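Local structure of alkane monooxygenase (Geobacillus thermodenitrificans, 3B9O) at residues 70-73 against 74-78; 162-165 against 166-170. The protein belongs to the luciferase-like monooxygenase family, whose members are built on a TIM barrel, and is modelled with bound flavin mononucleotide. All coordinates share one frame; numbering follows the deposited sequence.

Contact 1. Residues 70-73 against 74-78; sequences RDTA and VREAV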
loop_
_atom_site.group_PDB
_atom_site.type_symbol
_atom_site.label_atom_id
_atom_site.label_comp_id
_atom_site.label_asym_id
_atom_site.label_seq_id
_atom_site.Cartn_x
_atom_site.Cartn_y
_atom_site.Cartn_z
ATOM N N ARG A 70 -4.622 -18.553 -16.653
ATOM C CA ARG A 70 -3.688 -18.306 -15.563
ATOM C C ARG A 70 -2.324 -18.919 -15.828
ATOM O O ARG A 70 -1.401 -18.658 -15.084
ATOM C CB ARG A 70 -4.246 -18.907 -14.273
ATOM C CG ARG A 70 -4.336 -20.442 -14.329
ATOM C CD ARG A 70 -4.867 -21.054 -13.035
ATOM N NE ARG A 70 -4.866 -22.524 -13.141
ATOM C CZ ARG A 70 -5.905 -23.221 -13.594
ATOM N NH1 ARG A 70 -7.035 -22.581 -13.904
ATOM N NH2 ARG A 70 -5.817 -24.547 -13.697
ATOM N N ASP A 71 -2.188 -19.752 -16.859
ATOM C CA ASP A 71 -0.951 -20.547 -17.009
ATOM C C ASP A 71 0.355 -19.757 -17.059
ATOM O O ASP A 71 1.357 -20.200 -16.508
ATOM C CB ASP A 71 -1.011 -21.566 -18.181
ATOM C CG ASP A 71 -2.057 -22.688 -17.948
ATOM O OD1 ASP A 71 -2.662 -22.803 -16.856
ATOM O OD2 ASP A 71 -2.297 -23.463 -18.893
ATOM N N THR A 72 0.368 -18.615 -17.737
ATOM C CA THR A 72 1.566 -17.759 -17.725
ATOM C C THR A 72 1.880 -17.238 -16.315
ATOM O O THR A 72 3.026 -17.305 -15.861
ATOM C CB THR A 72 1.444 -16.567 -18.697
ATOM O OG1 THR A 72 1.252 -17.070 -20.028
ATOM C CG2 THR A 72 2.701 -15.731 -18.678
ATOM N N ALA A 73 0.853 -16.725 -15.625
ATOM C CA ALA A 73 1.021 -16.269 -14.241
ATOM C C ALA A 73 1.575 -17.392 -13.366
ATOM O O ALA A 73 2.495 -17.174 -12.573
ATOM C CB ALA A 73 -0.299 -15.762 -13.699
ATOM N N VAL A 74 1.024 -18.605 -13.528
ATOM C CA VAL A 74 1.469 -19.772 -12.763
ATOM C C VAL A 74 2.955 -20.074 -13.076
ATOM O O VAL A 74 3.786 -20.188 -12.160
ATOM C CB VAL A 74 0.522 -21.022 -12.951
ATOM C CG1 VAL A 74 1.146 -22.252 -12.342
ATOM C CG2 VAL A 74 -0.885 -20.774 -12.306
ATOM N N ARG A 75 3.305 -20.159 -14.370
ATOM C CA ARG A 75 4.692 -20.504 -14.780
ATOM C C ARG A 75 5.736 -19.472 -14.334
ATOM O O ARG A 75 6.872 -19.798 -13.975
ATOM C CB ARG A 75 4.769 -20.669 -16.312
ATOM C CG ARG A 75 6.103 -21.226 -16.858
ATOM C CD ARG A 75 5.928 -21.770 -18.322
ATOM N NE ARG A 75 4.846 -21.068 -19.028
ATOM C CZ ARG A 75 3.728 -21.616 -19.524
ATOM N NH1 ARG A 75 3.499 -22.934 -19.482
ATOM N NH2 ARG A 75 2.830 -20.824 -20.100
ATOM N N GLU A 76 5.347 -18.210 -14.417
ATOM C CA GLU A 76 6.260 -17.096 -14.137
ATOM C C GLU A 76 6.132 -16.609 -12.678
ATOM O O GLU A 76 6.732 -15.593 -12.313
ATOM C CB GLU A 76 5.911 -15.937 -15.075
ATOM C CG GLU A 76 6.077 -16.249 -16.553
ATOM C CD GLU A 76 7.466 -15.917 -17.087
ATOM O OE1 GLU A 76 8.228 -15.178 -16.418
ATOM O OE2 GLU A 76 7.783 -16.391 -18.197
ATOM N N ALA A 77 5.324 -17.305 -11.876
ATOM C CA ALA A 77 5.029 -16.898 -10.476
ATOM C C ALA A 77 4.524 -15.435 -10.314
ATOM O O ALA A 77 4.905 -14.707 -9.363
ATOM C CB ALA A 77 6.232 -17.180 -9.579
ATOM N N VAL A 78 3.660 -15.035 -11.232
ATOM C CA VAL A 78 3.087 -13.679 -11.268
ATOM C C VAL A 78 1.955 -13.555 -10.229
ATOM O O VAL A 78 0.780 -13.723 -10.541
ATOM C CB VAL A 78 2.631 -13.290 -12.737
ATOM C CG1 VAL A 78 1.856 -11.938 -12.752
ATOM C CG2 VAL A 78 3.843 -13.239 -13.673
#
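A Schellman motif, built where A73 meets V78, finishes the short helix 71-75 of this TIM-barrel protein. The evidence is twofold: A77 has a positive phi of 53°, and two backbone bonds reach back into the last turn. V78 N bonds to A73 O at 2.8 Å, lying in the carbonyl plane on a lone pair, while A77 N bonds inside it to V74 O at 3.3 Å. The turn at A77 brings V78 CB to 4.0 Å from A73 CB, an apolar contact between the first and last residues of the motif. Ahead of it, V74 N, R75 N and E76 N bond in turn to R70 O, D71 O and T72 O.

The side chains follow the i to i+4 spacing. R70 and V74 run side by side, CG to CG2 4.0 Å, and that valine methyl sits at the edge of the R70 guanidinium. R75 leaves with CG opposite its backbone N and then folds sharply at chi3 (28°), which brings one face of its guanidinium over D71 O, NH2 lying 3.9 Å from that oxygen. T72 CG2 and E76 CG touch at 4.0 Å. T72 also packs on E306 and A310 of helix 305-316, and E76 OE1 is hydrogen-bonded to S304 OG.

D71 O accepts one backbone bond and lies beneath a cationic group, which probably adds electrostatic attraction. With D71 OD2 5.8 Å from R75 NH1, these two form no salt bridge; the bonds across this turn are those of the backbone, the side chains adding van der Waals contacts.

Contact 2. Residues 162-165 against 166-170; sequences DEYL and EVCYK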
loop_
_atom_site.group_PDB
_atom_site.type_symbol
_atom_site.label_atom_id
_atom_site.label_comp_id
_atom_site.label_asym_id
_atom_site.label_seq_id
_atom_site.Cartn_x
_atom_site.Cartn_y
_atom_site.Cartn_z
ATOM N N ASP A 162 -17.192 2.960 0.017
ATOM C CA ASP A 162 -17.660 4.050 0.843
ATOM C C ASP A 162 -18.398 3.534 2.084
ATOM O O ASP A 162 -18.080 3.926 3.210
ATOM C CB ASP A 162 -18.601 4.980 0.056
ATOM C CG ASP A 162 -17.861 6.013 -0.762
ATOM O OD1 ASP A 162 -18.308 6.292 -1.897
ATOM O OD2 ASP A 162 -16.851 6.584 -0.284
ATOM N N GLU A 163 -19.355 2.627 1.867
ATOM C CA GLU A 163 -20.208 2.158 2.962
ATOM C C GLU A 163 -19.406 1.195 3.869
ATOM O O GLU A 163 -19.625 1.164 5.067
ATOM C CB GLU A 163 -21.443 1.424 2.427
ATOM C CG GLU A 163 -22.537 1.308 3.475
ATOM C CD GLU A 163 -23.694 0.448 3.049
ATOM O OE1 GLU A 163 -24.077 0.434 1.856
ATOM O OE2 GLU A 163 -24.218 -0.232 3.913
ATOM N N TYR A 164 -18.490 0.429 3.264
ATOM C CA TYR A 164 -17.601 -0.467 3.995
ATOM C C TYR A 164 -16.802 0.361 5.042
ATOM O O TYR A 164 -16.732 0.003 6.227
ATOM C CB TYR A 164 -16.656 -1.157 2.985
ATOM C CG TYR A 164 -15.978 -2.401 3.517
ATOM C CD1 TYR A 164 -16.316 -3.665 3.010
ATOM C CD2 TYR A 164 -15.015 -2.318 4.547
ATOM C CE1 TYR A 164 -15.728 -4.830 3.471
ATOM C CE2 TYR A 164 -14.407 -3.511 5.048
ATOM C CZ TYR A 164 -14.775 -4.749 4.497
ATOM O OH TYR A 164 -14.198 -5.898 4.995
ATOM N N LEU A 165 -16.182 1.432 4.573
ATOM C CA LEU A 165 -15.480 2.382 5.458
ATOM C C LEU A 165 -16.422 3.040 6.479
ATOM O O LEU A 165 -16.052 3.206 7.633
ATOM C CB LEU A 165 -14.700 3.411 4.642
ATOM C CG LEU A 165 -13.292 2.982 4.169
ATOM C CD1 LEU A 165 -12.732 4.142 3.413
ATOM C CD2 LEU A 165 -12.368 2.663 5.346
ATOM N N GLU A 166 -17.645 3.395 6.060
ATOM C CA GLU A 166 -18.661 3.976 6.969
ATOM C C GLU A 166 -18.803 3.046 8.179
ATOM O O GLU A 166 -18.746 3.494 9.334
ATOM C CB GLU A 166 -20.036 4.128 6.248
ATOM C CG GLU A 166 -21.043 5.079 6.959
ATOM C CD GLU A 166 -22.537 5.129 6.395
ATOM O OE1 GLU A 166 -23.383 5.707 7.156
ATOM O OE2 GLU A 166 -22.878 4.615 5.260
ATOM N N VAL A 167 -18.982 1.755 7.883
ATOM C CA VAL A 167 -19.168 0.686 8.902
ATOM C C VAL A 167 -17.957 0.565 9.815
ATOM O O VAL A 167 -18.105 0.570 11.044
ATOM C CB VAL A 167 -19.466 -0.717 8.246
ATOM C CG1 VAL A 167 -19.494 -1.817 9.283
ATOM C CG2 VAL A 167 -20.809 -0.683 7.437
ATOM N N CYS A 168 -16.760 0.495 9.211
ATOM C CA CYS A 168 -15.515 0.403 9.983
ATOM C C CYS A 168 -15.313 1.635 10.850
ATOM O O CYS A 168 -15.053 1.520 12.066
ATOM C CB CYS A 168 -14.318 0.137 9.035
ATOM S SG CYS A 168 -14.446 -1.519 8.317
ATOM N N TYR A 169 -15.498 2.827 10.269
ATOM C CA TYR A 169 -15.395 4.071 11.080
ATOM C C TYR A 169 -16.349 4.053 12.288
ATOM O O TYR A 169 -15.939 4.385 13.399
ATOM C CB TYR A 169 -15.720 5.343 10.269
ATOM C CG TYR A 169 -14.816 5.687 9.100
ATOM C CD1 TYR A 169 -15.335 6.387 8.005
ATOM C CD2 TYR A 169 -13.449 5.320 9.077
ATOM C CE1 TYR A 169 -14.546 6.742 6.917
ATOM C CE2 TYR A 169 -12.625 5.680 7.978
ATOM C CZ TYR A 169 -13.201 6.377 6.901
ATOM O OH TYR A 169 -12.428 6.743 5.831
ATOM N N LYS A 170 -17.624 3.675 12.081
ATOM C CA LYS A 170 -18.572 3.596 13.226
ATOM C C LYS A 170 -18.096 2.631 14.315
ATOM O O LYS A 170 -18.080 2.978 15.474
ATOM C CB LYS A 170 -19.964 3.204 12.763
ATOM C CG LYS A 170 -20.673 4.318 11.944
ATOM C CD LYS A 170 -21.868 3.719 11.182
ATOM C CE LYS A 170 -22.469 4.843 10.344
ATOM N NZ LYS A 170 -23.803 4.495 9.852
#
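The Y169 ring has L165 O over one face, 3.1 Å from Y169 CG and offset toward the rim, while the two leucine methyls approach the far part of the ring: L165 CD2 is 4.0 Å from Y169 CE2 and L165 CD1 is 3.6 Å from Y169 OH. This is i to i+4 packing on helix 154-174 of the TIM-barrel protein. The tyrosine CG stands beside its own backbone N (chi1 -63°), which sends the ring back along the helix toward L165. The same L165 O accepts a nearly straight bond from Y169 N at 2.7 Å, so it serves the helix and lies against the aromatic group at once.

One residue back, Y164 and C168 form a sulfur-aromatic contact. C168 SG is 4.9 Å from the Y164 ring centroid and 64° off the ring normal, an oblique approach in which C168 SG comes 3.8 Å from Y164 CE2. Each phenol oxygen has a hydrogen-bond partner outside the segments, E110 O for Y164 OH and H240 ND1 for Y169 OH; H428 meets the Y169 ring with its plane roughly perpendicular.

On another side of the helix, E163 and E166 cross, E163 CG lying 3.8 Å from E166 OE2. Their like charges are probably eased by their partners: the E163 carboxylate takes bonds from Y205 N, F206 N and H201 NE2, and E166 pairs with K170. K170 NZ also bonds H201 ND1, linking the two carboxylates through H201. In the salt bridge K170 NZ meets E166 OE1 at 3.0 Å, from above the carboxylate plane, 52° out of it.

In the fold
From the N terminus, the chain runs through strand 53-57 into contact 1, where residues 70-78 form a short helix and its closing turn before the parallel strand 100-106. Contact 2, at 162-170, comes later, on the long helix between the parallel strands 130-135 and 223-227. The two are in series, neither nesting nor crossing, and each is local, closing no long loop. Contacts 1 and 2 have centres about 35 Å apart and nearest atoms about 23 Å apart. Contact 1 joins helix 71-75 to helix 305-316 and, through A77 and V78, to the loops at V15 and H20; contact 2 ties its helix to helices 112-125 and 231-240. Side chains V78 and D162 each lie about 12 Å from the flavin mononucleotide.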